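Side-chain contacts in sugar-binding transport ATP-binding protein (Pyrococcus horikoshii, PDB 1V43), which probably binds and hydrolyses ATP to drive sugar uptake, as the nucleotide-binding subunit of an ABC transporter: residues A[316-319]-A[324-327]; A[228-233]-A[290-295]; A[234-239]-A[361-366]; A[175-180]-A[202-207]. All coordinates share one frame; numbering follows the deposited sequence.

Interaction 1 (A[316-319]-A[324-327])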
# COMPACT_ATOMS: atom_id res chain seq x y z
N PHE A 316 5.00 4.94 19.25
CA PHE A 316 5.77 4.42 18.12
C PHE A 316 5.63 5.33 16.91
O PHE A 316 4.62 6.03 16.75
CB PHE A 316 5.31 3.01 17.75
CG PHE A 316 6.19 2.34 16.73
CD1 PHE A 316 7.47 1.89 17.07
CD2 PHE A 316 5.73 2.12 15.43
CE1 PHE A 316 8.28 1.23 16.13
CE2 PHE A 316 6.53 1.46 14.48
CZ PHE A 316 7.81 1.02 14.84
N VAL A 317 6.64 5.30 16.05
CA VAL A 317 6.65 6.14 14.87
C VAL A 317 6.99 5.38 13.60
O VAL A 317 7.96 4.63 13.55
CB VAL A 317 7.69 7.28 15.02
CG1 VAL A 317 7.69 8.17 13.77
CG2 VAL A 317 7.40 8.09 16.29
N GLU A 318 6.17 5.58 12.58
CA GLU A 318 6.40 5.00 11.27
C GLU A 318 6.89 6.22 10.46
O GLU A 318 6.08 6.99 9.95
CB GLU A 318 5.09 4.49 10.63
CG GLU A 318 4.36 3.39 11.37
CD GLU A 318 3.07 3.00 10.66
OE1 GLU A 318 3.13 2.68 9.45
OE2 GLU A 318 1.98 3.01 11.27
N ALA A 319 8.20 6.41 10.39
CA ALA A 319 8.77 7.54 9.63
C ALA A 319 9.00 7.03 8.21
O ALA A 319 10.08 6.54 7.89
CB ALA A 319 10.10 7.97 10.26
N THR A 324 4.58 10.52 7.97
CA THR A 324 5.09 10.10 9.26
C THR A 324 3.89 9.73 10.11
O THR A 324 3.11 10.61 10.48
CB THR A 324 5.87 11.24 9.97
OG1 THR A 324 7.12 11.44 9.31
CG2 THR A 324 6.11 10.90 11.43
N ILE A 325 3.72 8.45 10.42
CA ILE A 325 2.58 8.02 11.22
C ILE A 325 2.93 7.81 12.69
O ILE A 325 3.74 6.95 13.04
CB ILE A 325 1.96 6.73 10.68
CG1 ILE A 325 1.65 6.91 9.20
CG2 ILE A 325 0.66 6.41 11.46
CD1 ILE A 325 1.07 5.69 8.55
N LEU A 326 2.29 8.59 13.55
CA LEU A 326 2.53 8.49 14.98
C LEU A 326 1.46 7.68 15.70
O LEU A 326 0.26 7.88 15.46
CB LEU A 326 2.55 9.89 15.61
CG LEU A 326 3.38 10.98 14.94
CD1 LEU A 326 3.19 12.28 15.72
CD2 LEU A 326 4.84 10.57 14.87
N HIS A 327 1.89 6.77 16.56
CA HIS A 327 0.97 5.98 17.36
C HIS A 327 1.06 6.66 18.72
O HIS A 327 2.05 6.52 19.43
CB HIS A 327 1.43 4.52 17.46
CG HIS A 327 1.59 3.84 16.14
ND1 HIS A 327 1.71 2.47 16.01
CD2 HIS A 327 1.69 4.34 14.88
CE1 HIS A 327 1.88 2.15 14.74
NE2 HIS A 327 1.88 3.27 14.03
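Glu318 and His327 sit diagonally across the beta hairpin of strands 307-319 and 323-330, in the TOBE region of the chain. His327 NE2 donates to Glu318 OE2 at 2.8 Å. This bond is nearly straight (165°), lies in the plane of the imidazole and uses the anti lone pair of the carboxylate oxygen; the carboxylate stands almost upright to the ring. Phe316, directly opposite His327, turns an edge to one face of the same imidazole. The T-shaped pair has centroids 5.5 Å apart, with Phe316 CD2 3.9 Å from His327 CE1. The His327 ring leans beside its own backbone N (chi1 -58°), which lets one ring meet both neighbours. Ile325 closes the row, its CG2 3.7 Å from Glu318 OE2. This is the tight face, and Val178 and Ala182 of the second subunit pack onto it. Beneath it the antiparallel backbones are joined by good bonds, such as Glu318 N to Ile325 O at 2.8 Å, and by a weak one from Phe316 N to His327 O. The other face is looser and partly open to solvent at Val317 and Ala319. Val317 CG2 rests on Leu326 CD2 at 3.8 Å and Val317 CG1 on Thr324 CG2 at 3.9 Å, while the small Ala319 hardly reaches Thr324. Thr324 OG1 turns instead to the backbone of Gly341 and Ile343. With the carboxylate so close, a protonated imidazole would probably be favoured, and ring edge and hydrogen bond together would limit rotation of His327 at the subunit interface.

Interaction 2 (A[228-233]-A[290-295])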
# COMPACT_ATOMS: atom_id res chain seq x y z
N GLU A 228 -18.43 10.88 -0.87
CA GLU A 228 -19.50 10.54 0.05
C GLU A 228 -19.16 9.37 0.98
O GLU A 228 -19.40 9.45 2.18
CB GLU A 228 -20.79 10.23 -0.71
CG GLU A 228 -21.41 11.43 -1.42
CD GLU A 228 -22.70 11.06 -2.15
OE1 GLU A 228 -22.69 10.12 -2.97
OE2 GLU A 228 -23.73 11.72 -1.90
N VAL A 229 -18.59 8.29 0.45
CA VAL A 229 -18.26 7.16 1.32
C VAL A 229 -17.06 7.45 2.22
O VAL A 229 -16.93 6.89 3.29
CB VAL A 229 -18.04 5.85 0.53
CG1 VAL A 229 -19.33 5.48 -0.19
CG2 VAL A 229 -16.87 5.99 -0.47
N TYR A 230 -16.18 8.35 1.78
CA TYR A 230 -15.02 8.68 2.59
C TYR A 230 -15.36 9.70 3.70
O TYR A 230 -15.09 9.46 4.87
CB TYR A 230 -13.89 9.22 1.71
CG TYR A 230 -12.73 9.76 2.52
CD1 TYR A 230 -11.84 8.89 3.17
CD2 TYR A 230 -12.53 11.12 2.66
CE1 TYR A 230 -10.78 9.38 3.93
CE2 TYR A 230 -11.49 11.62 3.42
CZ TYR A 230 -10.62 10.76 4.05
OH TYR A 230 -9.60 11.28 4.81
N LEU A 231 -15.94 10.84 3.32
CA LEU A 231 -16.29 11.88 4.30
C LEU A 231 -17.49 11.51 5.14
O LEU A 231 -17.61 11.95 6.29
CB LEU A 231 -16.58 13.21 3.62
CG LEU A 231 -15.41 13.91 2.92
CD1 LEU A 231 -15.92 15.16 2.22
CD2 LEU A 231 -14.33 14.25 3.94
N ARG A 232 -18.40 10.71 4.59
CA ARG A 232 -19.59 10.35 5.35
C ARG A 232 -19.96 8.87 5.35
O ARG A 232 -21.01 8.48 4.84
CB ARG A 232 -20.77 11.21 4.87
CG ARG A 232 -20.64 12.68 5.30
CD ARG A 232 -21.66 13.60 4.63
NE ARG A 232 -21.30 13.89 3.24
CZ ARG A 232 -20.32 14.70 2.86
NH1 ARG A 232 -19.58 15.34 3.76
NH2 ARG A 232 -20.07 14.88 1.57
N PRO A 233 -19.09 8.02 5.92
CA PRO A 233 -19.41 6.59 5.96
C PRO A 233 -20.66 6.43 6.83
O PRO A 233 -20.73 7.01 7.91
CB PRO A 233 -18.17 6.00 6.62
CG PRO A 233 -17.76 7.09 7.58
CD PRO A 233 -17.88 8.33 6.70
N PRO A 290 -6.75 9.41 11.22
CA PRO A 290 -5.35 9.79 11.48
C PRO A 290 -4.99 11.09 10.75
O PRO A 290 -4.32 11.97 11.31
CB PRO A 290 -4.55 8.61 10.92
CG PRO A 290 -5.49 7.43 11.17
CD PRO A 290 -6.84 8.01 10.76
N GLU A 291 -5.44 11.21 9.51
CA GLU A 291 -5.18 12.39 8.69
C GLU A 291 -6.04 13.60 9.06
O GLU A 291 -5.88 14.66 8.47
CB GLU A 291 -5.37 12.08 7.20
CG GLU A 291 -6.83 11.80 6.80
CD GLU A 291 -7.18 10.31 6.79
OE1 GLU A 291 -6.67 9.56 7.65
OE2 GLU A 291 -7.98 9.89 5.93
N HIS A 292 -6.95 13.43 10.02
CA HIS A 292 -7.79 14.56 10.43
C HIS A 292 -7.37 15.08 11.79
O HIS A 292 -8.12 15.78 12.46
CB HIS A 292 -9.28 14.18 10.42
CG HIS A 292 -9.83 13.95 9.04
ND1 HIS A 292 -9.26 14.52 7.92
CD2 HIS A 292 -10.83 13.16 8.59
CE1 HIS A 292 -9.89 14.09 6.84
NE2 HIS A 292 -10.85 13.26 7.22
N MET A 293 -6.16 14.72 12.17
CA MET A 293 -5.57 15.16 13.43
C MET A 293 -4.19 15.69 13.07
O MET A 293 -3.70 15.47 11.96
CB MET A 293 -5.41 13.98 14.39
CG MET A 293 -6.72 13.36 14.87
SD MET A 293 -6.46 11.75 15.64
CE MET A 293 -5.88 12.24 17.05
N THR A 294 -3.57 16.38 14.01
CA THR A 294 -2.24 16.91 13.80
C THR A 294 -1.57 17.03 15.16
O THR A 294 -2.14 16.63 16.17
CB THR A 294 -2.30 18.28 13.10
OG1 THR A 294 -0.99 18.63 12.62
CG2 THR A 294 -2.80 19.36 14.06
N VAL A 295 -0.35 17.56 15.19
CA VAL A 295 0.38 17.75 16.44
C VAL A 295 0.74 19.22 16.60
O VAL A 295 1.08 19.88 15.63
CB VAL A 295 1.70 16.93 16.45
CG1 VAL A 295 2.57 17.38 17.60
CG2 VAL A 295 1.41 15.45 16.58
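Tyr230 OH lies between two side chains, with Glu291 OE2 at 2.4 Å and His292 NE2 at 3.4 Å. The first is a hydrogen bond from the phenol to the carboxylate, though so short that its exact length is doubtful. The contact bridges two parts of a MalK-like ATPase: the end of helix 226-231, in the ABC domain, and the turn that leads into strand 293-295 of the C-terminal OB-type region. The side chain of Tyr230 and those of Glu291 and His292 approach from opposite directions. With its CG anti to the backbone N (chi1 172°), the tyrosine ring reaches out from the helix and brings its hydroxyl to the turn. Glu291 OE2 arrives at the edge of the phenol ring, in its plane, and the carboxylate is only 18° from coplanar with it. The glutamate CG already points at the phenol, and the bend at chi2 (-95°) turns the carboxylate across the hydroxyl. Gly321 and Thr322 of the second subunit pack on Tyr230 and Glu291, placing the contact beside the dimer interface. On the helix side, Tyr230 O also accepts a hydrogen bond from Arg289 NH2. The turn is itself compact: Glu291 CG lies 3.7 Å above one face of the His292 imidazole, toward its rim.

Interaction 3 (A[234-239]-A[361-366])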
# COMPACT_ATOMS: atom_id res chain seq x y z
N ASN A 234 -21.64 5.66 6.39
CA ASN A 234 -22.84 5.52 7.20
C ASN A 234 -22.73 4.45 8.29
O ASN A 234 -23.71 4.12 8.94
CB ASN A 234 -24.05 5.21 6.32
CG ASN A 234 -23.93 3.89 5.61
OD1 ASN A 234 -23.29 2.96 6.11
ND2 ASN A 234 -24.56 3.78 4.46
N SER A 235 -21.52 3.93 8.50
CA SER A 235 -21.32 2.91 9.52
C SER A 235 -19.84 2.67 9.84
O SER A 235 -18.96 3.13 9.11
CB SER A 235 -21.95 1.59 9.07
OG SER A 235 -21.36 1.17 7.86
N VAL A 236 -19.57 1.95 10.92
CA VAL A 236 -18.20 1.65 11.31
C VAL A 236 -17.50 0.85 10.22
O VAL A 236 -16.37 1.18 9.83
CB VAL A 236 -18.15 0.85 12.63
CG1 VAL A 236 -16.71 0.45 12.95
CG2 VAL A 236 -18.72 1.69 13.77
N PHE A 237 -18.16 -0.19 9.70
CA PHE A 237 -17.55 -1.00 8.66
C PHE A 237 -17.06 -0.19 7.46
O PHE A 237 -15.93 -0.37 7.01
CB PHE A 237 -18.48 -2.11 8.17
CG PHE A 237 -17.78 -3.10 7.28
CD1 PHE A 237 -17.04 -4.14 7.83
CD2 PHE A 237 -17.77 -2.93 5.90
CE1 PHE A 237 -16.29 -4.98 7.02
CE2 PHE A 237 -17.03 -3.76 5.09
CZ PHE A 237 -16.28 -4.80 5.65
N VAL A 238 -17.92 0.68 6.92
CA VAL A 238 -17.54 1.51 5.78
C VAL A 238 -16.46 2.52 6.21
O VAL A 238 -15.50 2.77 5.48
CB VAL A 238 -18.77 2.30 5.20
CG1 VAL A 238 -18.30 3.22 4.10
CG2 VAL A 238 -19.84 1.33 4.63
N ALA A 239 -16.63 3.10 7.39
CA ALA A 239 -15.67 4.08 7.88
C ALA A 239 -14.26 3.51 7.96
O ALA A 239 -13.30 4.22 7.69
CB ALA A 239 -16.09 4.59 9.26
N HIS A 361 -16.69 11.63 13.85
CA HIS A 361 -17.82 10.74 13.62
C HIS A 361 -18.22 10.08 14.94
O HIS A 361 -17.41 9.97 15.86
CB HIS A 361 -17.46 9.65 12.60
CG HIS A 361 -17.00 10.19 11.28
ND1 HIS A 361 -17.88 10.56 10.27
CD2 HIS A 361 -15.76 10.48 10.82
CE1 HIS A 361 -17.19 11.06 9.26
NE2 HIS A 361 -15.91 11.02 9.57
N VAL A 362 -19.48 9.65 15.02
CA VAL A 362 -20.01 8.98 16.20
C VAL A 362 -20.94 7.88 15.69
O VAL A 362 -21.86 8.15 14.93
CB VAL A 362 -20.84 9.93 17.08
CG1 VAL A 362 -21.27 9.20 18.37
CG2 VAL A 362 -20.05 11.20 17.39
N PHE A 363 -20.70 6.64 16.09
CA PHE A 363 -21.54 5.53 15.65
C PHE A 363 -22.22 4.83 16.83
O PHE A 363 -21.61 4.64 17.89
CB PHE A 363 -20.70 4.49 14.88
CG PHE A 363 -19.82 5.07 13.80
CD1 PHE A 363 -18.60 5.67 14.12
CD2 PHE A 363 -20.19 5.00 12.45
CE1 PHE A 363 -17.77 6.20 13.12
CE2 PHE A 363 -19.38 5.52 11.44
CZ PHE A 363 -18.16 6.12 11.78
N ASP A 364 -23.48 4.46 16.65
CA ASP A 364 -24.20 3.74 17.70
C ASP A 364 -23.38 2.50 17.98
O ASP A 364 -22.97 1.81 17.05
CB ASP A 364 -25.58 3.33 17.20
CG ASP A 364 -26.34 2.51 18.22
OD1 ASP A 364 -25.95 1.36 18.47
OD2 ASP A 364 -27.33 3.04 18.78
N LYS A 365 -23.13 2.19 19.25
CA LYS A 365 -22.31 1.04 19.58
C LYS A 365 -22.92 -0.32 19.25
O LYS A 365 -22.20 -1.30 19.04
CB LYS A 365 -21.92 1.05 21.06
CG LYS A 365 -20.95 -0.07 21.41
CD LYS A 365 -20.61 -0.17 22.88
CE LYS A 365 -19.84 -1.46 23.15
NZ LYS A 365 -19.62 -1.75 24.60
N ASP A 366 -24.25 -0.40 19.20
CA ASP A 366 -24.88 -1.68 18.91
C ASP A 366 -25.07 -1.94 17.42
O ASP A 366 -24.65 -2.99 16.93
CB ASP A 366 -26.23 -1.78 19.62
CG ASP A 366 -26.09 -1.75 21.13
OD1 ASP A 366 -25.25 -2.51 21.66
OD2 ASP A 366 -26.81 -0.96 21.77
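Phe363 sets its ring against the first turn of helix 236-241 and makes almost the whole of this contact. Strand 361-364, a strand of the OB-type sheet, is thereby joined to a helix of the ABC transporter region. CG of Phe363 stands beside its own backbone N (chi1 -50°), which sends the ring across to the helix start. There Val236 meets it obliquely. With Val236 CG1 anti to the backbone N (chi1 175°), the other methyl, CG2, is left to face the ring: it lies 3.6 Å from Phe363 CG and makes an off-centre CH-pi contact 4.0 Å from the ring centroid. Val236 CA sits over a ring face, displaced toward the rim. Farther along the ring, Phe363 CE2 comes 3.3 Å from Ser235 C, and Phe363 CZ lies 3.6 Å from Ala239 CB, the methyl one helical turn on. Ser235 occupies the N-cap position, and its carbonyl oxygen accepts Ala239 N at 2.9 Å. Replacing Phe363 by an alanine would probably open a gap between strand and helix and leave Val236 CG2 and Ala239 CB without their ring partner. Just beyond, Asp364 OD1 accepts Asp366 N at 2.6 Å in an Asx turn. No hydrogen bond crosses between the two segments, so their attachment rests on dispersion and shape, with one aromatic ring in van der Waals contact with two aliphatic side chains and the backbone at the helix start.

Interaction 4 (A[175-180]-A[202-207])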
# COMPACT_ATOMS: atom_id res chain seq x y z
N LYS A 175 3.53 0.25 -9.39
CA LYS A 175 3.65 1.34 -10.36
C LYS A 175 2.82 1.10 -11.63
O LYS A 175 2.16 2.03 -12.14
CB LYS A 175 5.13 1.54 -10.71
CG LYS A 175 5.44 2.67 -11.69
CD LYS A 175 6.95 2.69 -11.98
CE LYS A 175 7.33 3.64 -13.09
NZ LYS A 175 8.81 3.72 -13.28
N LEU A 176 2.84 -0.12 -12.14
CA LEU A 176 2.07 -0.43 -13.33
C LEU A 176 0.58 -0.47 -13.00
O LEU A 176 -0.26 -0.13 -13.82
CB LEU A 176 2.50 -1.77 -13.92
CG LEU A 176 1.68 -2.29 -15.10
CD1 LEU A 176 1.76 -1.32 -16.29
CD2 LEU A 176 2.19 -3.67 -15.50
N ARG A 177 0.25 -0.88 -11.78
CA ARG A 177 -1.15 -0.95 -11.39
C ARG A 177 -1.78 0.45 -11.47
O ARG A 177 -2.86 0.61 -12.05
CB ARG A 177 -1.29 -1.55 -9.99
CG ARG A 177 -2.71 -1.94 -9.64
CD ARG A 177 -2.79 -2.97 -8.52
NE ARG A 177 -4.18 -3.25 -8.18
CZ ARG A 177 -4.58 -4.19 -7.32
NH1 ARG A 177 -3.69 -4.95 -6.71
NH2 ARG A 177 -5.87 -4.36 -7.08
N VAL A 178 -1.12 1.46 -10.91
CA VAL A 178 -1.65 2.81 -10.93
C VAL A 178 -1.84 3.29 -12.37
O VAL A 178 -2.86 3.90 -12.69
CB VAL A 178 -0.75 3.81 -10.15
CG1 VAL A 178 -1.12 5.24 -10.50
CG2 VAL A 178 -0.95 3.61 -8.64
N ALA A 179 -0.85 3.01 -13.22
CA ALA A 179 -0.94 3.39 -14.62
C ALA A 179 -2.16 2.73 -15.29
O ALA A 179 -2.84 3.35 -16.10
CB ALA A 179 0.36 3.00 -15.36
N MET A 180 -2.42 1.47 -14.95
CA MET A 180 -3.57 0.75 -15.51
C MET A 180 -4.91 1.33 -14.99
O MET A 180 -5.86 1.48 -15.77
CB MET A 180 -3.49 -0.74 -15.19
CG MET A 180 -2.55 -1.56 -16.08
SD MET A 180 -2.66 -1.17 -17.86
CE MET A 180 -4.35 -1.59 -18.19
N GLN A 202 -9.45 -0.90 -1.54
CA GLN A 202 -10.06 0.41 -1.33
C GLN A 202 -9.40 1.56 -2.11
O GLN A 202 -10.10 2.41 -2.66
CB GLN A 202 -10.14 0.73 0.17
CG GLN A 202 -8.80 0.74 0.93
CD GLN A 202 -8.21 2.14 1.08
OE1 GLN A 202 -8.88 3.15 0.87
NE2 GLN A 202 -6.94 2.19 1.46
N VAL A 203 -8.07 1.61 -2.17
CA VAL A 203 -7.42 2.69 -2.93
C VAL A 203 -7.81 2.63 -4.41
O VAL A 203 -8.05 3.66 -5.04
CB VAL A 203 -5.87 2.64 -2.84
CG1 VAL A 203 -5.26 3.56 -3.91
CG2 VAL A 203 -5.41 3.09 -1.44
N GLU A 204 -7.89 1.42 -4.97
CA GLU A 204 -8.26 1.24 -6.37
C GLU A 204 -9.71 1.67 -6.56
O GLU A 204 -10.06 2.35 -7.51
CB GLU A 204 -8.07 -0.22 -6.79
CG GLU A 204 -8.33 -0.53 -8.27
CD GLU A 204 -7.61 -1.81 -8.71
OE1 GLU A 204 -6.37 -1.83 -8.62
OE2 GLU A 204 -8.27 -2.77 -9.15
N ALA A 205 -10.56 1.28 -5.62
CA ALA A 205 -11.96 1.65 -5.68
C ALA A 205 -12.12 3.18 -5.71
O ALA A 205 -12.81 3.71 -6.57
CB ALA A 205 -12.71 1.04 -4.50
N MET A 206 -11.47 3.87 -4.78
CA MET A 206 -11.54 5.33 -4.70
C MET A 206 -11.01 6.00 -5.96
O MET A 206 -11.44 7.08 -6.34
CB MET A 206 -10.74 5.83 -3.50
CG MET A 206 -11.38 5.52 -2.14
SD MET A 206 -12.85 6.52 -1.88
CE MET A 206 -12.13 8.04 -1.29
N THR A 207 -10.05 5.35 -6.61
CA THR A 207 -9.43 5.86 -7.82
C THR A 207 -10.30 5.70 -9.05
O THR A 207 -10.33 6.57 -9.93
CB THR A 207 -8.13 5.12 -8.16
OG1 THR A 207 -7.24 5.16 -7.04
CG2 THR A 207 -7.48 5.75 -9.38
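Arg177 and Glu204 form a salt bridge between two helices of the P-loop ABC ATPase fold: 174-191, which in this family follows the D-loop, and 202-208, which follows the switch (H-loop) region. Among the charged contacts, Arg177 NE gives Glu204 OE1 a bond of 2.6 Å from within the guanidinium plane, on the syn side of the oxygen, while NH2 of Arg177 adds a weak one to the same oxygen at 3.0 Å. The two side chains cross at about a right angle, their flat groups 63° apart, and the guanidinium grips one oxygen rather than facing both. Both chains are extended, with CG anti to the backbone N (Arg177 chi1 -167°), which spans the gap between helices. Glu204 OE1 has a second cation, Arg181. A methionine at Arg177 would probably leave Glu204 OE1 with Arg181 as its remaining cation and the link between the helices weaker. Among the hydrogen bonds outside the salt bridge, Tyr197 OH pairs with Glu204 OE2, so both carboxylate oxygens are engaged. Within helix 202-208, Val203 O takes two donors from opposite faces of its carbonyl plane: Thr207 N at 3.1 Å and Thr207 OG1 at 2.6 Å.

How the interactions relate
Interactions 2 and 3 fasten the ATPase core to the C-terminal region at neighbouring points, centres about 13 Å apart, and Pro233 CB packs on Val238 CG1 at 3.7 Å between them. Interaction 2 also touches interaction 4 on the core side, Tyr230 CB to Met206 CE at 3.7 Å, and interaction 1 on the other, Val295 CG2 to Leu326 CD1 at 3.7 Å. Interactions 1 and 4 lie about 25 Å apart, centre to centre, within one chain, yet meet in the dimer: Val178 packs on Glu318 of the second subunit. Interaction 4 lies nearest the ATP site, which is empty in this chain, the Glu204 side chain lying about 10 Å from that of the ATP-binding Lys50.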